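Local structure of SsfS6 (Streptomyces sp. SF2575, 4G2T) at residues V126-Y131 / I144-Q149. The protein belongs to the GT-B fold superfamily, with two Rossmann-like domains related to erythromycin biosynthesis protein CIII, and binds thymidine-5'-diphosphate. Sequence-based numbering, arbitrary orientation.
Sequences VLTETY and IPWIEQ
Val126 and Leu127 pair with Trp146 and Ile147 as neighbouring parallel strands of a beta-alpha-beta unit in the N-terminal Rossmann-like domain of a GT-B fold, helix 134-142 making the crossover. The strand axes approach to 4.6 Å at 23°, and three backbone bonds fix the pairing. Ile147 N gives the shortest, 2.6 Å to Val126 O with an N-H...O angle of 170°; Thr128 N then reaches Ile147 O, and Gln149 N closes on Thr128 O at 3.0 Å.

The two faces of the sheet pack differently. Beneath helix 134-142, whose Pro136 and Ala139 cover it, Val126 CB lies 3.9 Å from Trp146 CB. With CG between its own N and C (chi1 64°), the indole leans forward along the strand, and its CE3 lies 4.0 Å from Thr128 CG2; the methyl meets the ring obliquely. Thr128 OG1 turns instead to Ile20 O on the adjoining strand and to Ser132 O, while Trp146 NE1 bonds to Pro180 O. On the reverse face, beside helix 32-40, the CD1 branch of Leu127 meets Ile147 CG2 at 4.0 Å, and Gln149 extends its amide to Pro30 O.

Toward the ends the fit slackens. Val126 N makes a weak bond to Pro145 O next to the exposed proline, and partly exposed Glu148 brings OE2 no nearer than 3.5 Å to Thr130 OG1, its other oxygen forming a long, weak ion pair with Lys160. Buried Glu129, its chain bent at chi2, forms a salt bridge to Arg152 through OE1; that same oxygen receives Tyr131 N at 2.9 Å from above the carboxylate plane.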
loop_
_atom_site.group_PDB
_atom_site.type_symbol
_atom_site.label_atom_id
_atom_site.label_comp_id
_atom_site.label_asym_id
_atom_site.label_seq_id
_atom_site.Cartn_x
_atom_site.Cartn_y
_atom_site.Cartn_z
ATOM N N VAL A 126 6.762 -10.817 14.804
ATOM C CA VAL A 126 5.613 -11.330 14.067
ATOM C C VAL A 126 4.363 -10.492 14.314
ATOM O O VAL A 126 3.967 -10.273 15.458
ATOM C CB VAL A 126 5.316 -12.798 14.438
ATOM C CG1 VAL A 126 4.020 -13.263 13.790
ATOM C CG2 VAL A 126 6.474 -13.694 14.027
ATOM N N LEU A 127 3.750 -10.020 13.233
ATOM C CA LEU A 127 2.488 -9.296 13.319
ATOM C C LEU A 127 1.348 -10.182 12.833
ATOM O O LEU A 127 1.450 -10.815 11.782
ATOM C CB LEU A 127 2.545 -8.012 12.491
ATOM C CG LEU A 127 1.229 -7.245 12.346
ATOM C CD1 LEU A 127 0.695 -6.820 13.706
ATOM C CD2 LEU A 127 1.406 -6.041 11.432
ATOM N N THR A 128 0.264 -10.228 13.600
ATOM C CA THR A 128 -0.866 -11.082 13.255
ATOM C C THR A 128 -2.146 -10.615 13.937
ATOM O O THR A 128 -2.113 -9.756 14.816
ATOM C CB THR A 128 -0.595 -12.545 13.651
ATOM O OG1 THR A 128 -1.544 -13.400 13.006
ATOM C CG2 THR A 128 -0.696 -12.720 15.160
ATOM N N GLU A 129 -3.275 -11.185 13.524
ATOM C CA GLU A 129 -4.556 -10.859 14.139
ATOM C C GLU A 129 -4.889 -11.842 15.259
ATOM O O GLU A 129 -4.158 -12.807 15.484
ATOM C CB GLU A 129 -5.673 -10.810 13.091
ATOM C CG GLU A 129 -5.933 -12.126 12.383
ATOM C CD GLU A 129 -7.193 -12.813 12.870
ATOM O OE1 GLU A 129 -7.856 -12.271 13.779
ATOM O OE2 GLU A 129 -7.520 -13.896 12.340
ATOM N N THR A 130 -5.994 -11.590 15.954
ATOM C CA THR A 130 -6.339 -12.332 17.165
ATOM C C THR A 130 -6.511 -13.836 16.950
ATOM O O THR A 130 -6.040 -14.639 17.755
ATOM C CB THR A 130 -7.617 -11.770 17.822
ATOM O OG1 THR A 130 -7.514 -10.346 17.939
ATOM C CG2 THR A 130 -7.820 -12.375 19.203
ATOM N N TYR A 131 -7.177 -14.216 15.865
ATOM C CA TYR A 131 -7.508 -15.622 15.643
ATOM C C TYR A 131 -6.579 -16.328 14.654
ATOM O O TYR A 131 -6.794 -17.492 14.316
ATOM C CB TYR A 131 -8.972 -15.771 15.218
ATOM C CG TYR A 131 -9.954 -15.247 16.243
ATOM C CD1 TYR A 131 -9.615 -15.178 17.589
ATOM C CD2 TYR A 131 -11.217 -14.814 15.865
ATOM C CE1 TYR A 131 -10.506 -14.695 18.528
ATOM C CE2 TYR A 131 -12.115 -14.328 16.796
ATOM C CZ TYR A 131 -11.754 -14.271 18.126
ATOM O OH TYR A 131 -12.645 -13.789 19.057
ATOM N N ILE A 144 10.954 -15.499 19.314
ATOM C CA ILE A 144 10.899 -14.065 19.057
ATOM C C ILE A 144 9.555 -13.496 19.504
ATOM O O ILE A 144 8.554 -14.212 19.523
ATOM C CB ILE A 144 11.121 -13.759 17.560
ATOM C CG1 ILE A 144 10.090 -14.499 16.704
ATOM C CG2 ILE A 144 12.534 -14.137 17.141
ATOM C CD1 ILE A 144 10.215 -14.224 15.222
ATOM N N PRO A 145 9.527 -12.205 19.874
ATOM C CA PRO A 145 8.268 -11.577 20.289
ATOM C C PRO A 145 7.263 -11.494 19.143
ATOM O O PRO A 145 7.639 -11.652 17.982
ATOM C CB PRO A 145 8.702 -10.169 20.713
ATOM C CG PRO A 145 9.992 -9.935 19.999
ATOM C CD PRO A 145 10.663 -11.270 19.963
ATOM N N TRP A 146 5.998 -11.253 19.473
ATOM C CA TRP A 146 4.963 -11.092 18.457
ATOM C C TRP A 146 3.941 -10.033 18.857
ATOM O O TRP A 146 3.787 -9.716 20.035
ATOM C CB TRP A 146 4.272 -12.427 18.158
ATOM C CG TRP A 146 3.520 -13.018 19.316
ATOM C CD1 TRP A 146 4.050 -13.644 20.405
ATOM C CD2 TRP A 146 2.096 -13.059 19.483
ATOM N NE1 TRP A 146 3.048 -14.062 21.247
ATOM C CE2 TRP A 146 1.839 -13.717 20.704
ATOM C CE3 TRP A 146 1.016 -12.599 18.724
ATOM C CZ2 TRP A 146 0.546 -13.926 21.180
ATOM C CZ3 TRP A 146 -0.267 -12.808 19.200
ATOM C CH2 TRP A 146 -0.491 -13.463 20.417
ATOM N N ILE A 147 3.250 -9.485 17.862
ATOM C CA ILE A 147 2.259 -8.443 18.097
ATOM C C ILE A 147 0.860 -8.940 17.756
ATOM O O ILE A 147 0.636 -9.494 16.679
ATOM C CB ILE A 147 2.556 -7.188 17.254
ATOM C CG1 ILE A 147 3.986 -6.702 17.496
ATOM C CG2 ILE A 147 1.555 -6.086 17.564
ATOM C CD1 ILE A 147 4.245 -6.247 18.914
ATOM N N GLU A 148 -0.077 -8.745 18.677
ATOM C CA GLU A 148 -1.468 -9.100 18.431
ATOM C C GLU A 148 -2.306 -7.860 18.153
ATOM O O GLU A 148 -2.414 -6.973 19.000
ATOM C CB GLU A 148 -2.062 -9.850 19.624
ATOM C CG GLU A 148 -3.531 -10.199 19.440
ATOM C CD GLU A 148 -4.238 -10.487 20.750
ATOM O OE1 GLU A 148 -3.572 -10.946 21.702
ATOM O OE2 GLU A 148 -5.460 -10.245 20.828
ATOM N N GLN A 149 -2.897 -7.802 16.966
ATOM C CA GLN A 149 -3.810 -6.718 16.630
ATOM C C GLN A 149 -5.237 -7.235 16.503
ATOM O O GLN A 149 -5.485 -8.237 15.833
ATOM C CB GLN A 149 -3.397 -6.034 15.325
ATOM C CG GLN A 149 -4.357 -4.934 14.895
ATOM C CD GLN A 149 -4.130 -4.473 13.469
ATOM O OE1 GLN A 149 -3.019 -4.556 12.945
ATOM N NE2 GLN A 149 -5.190 -3.988 12.832
#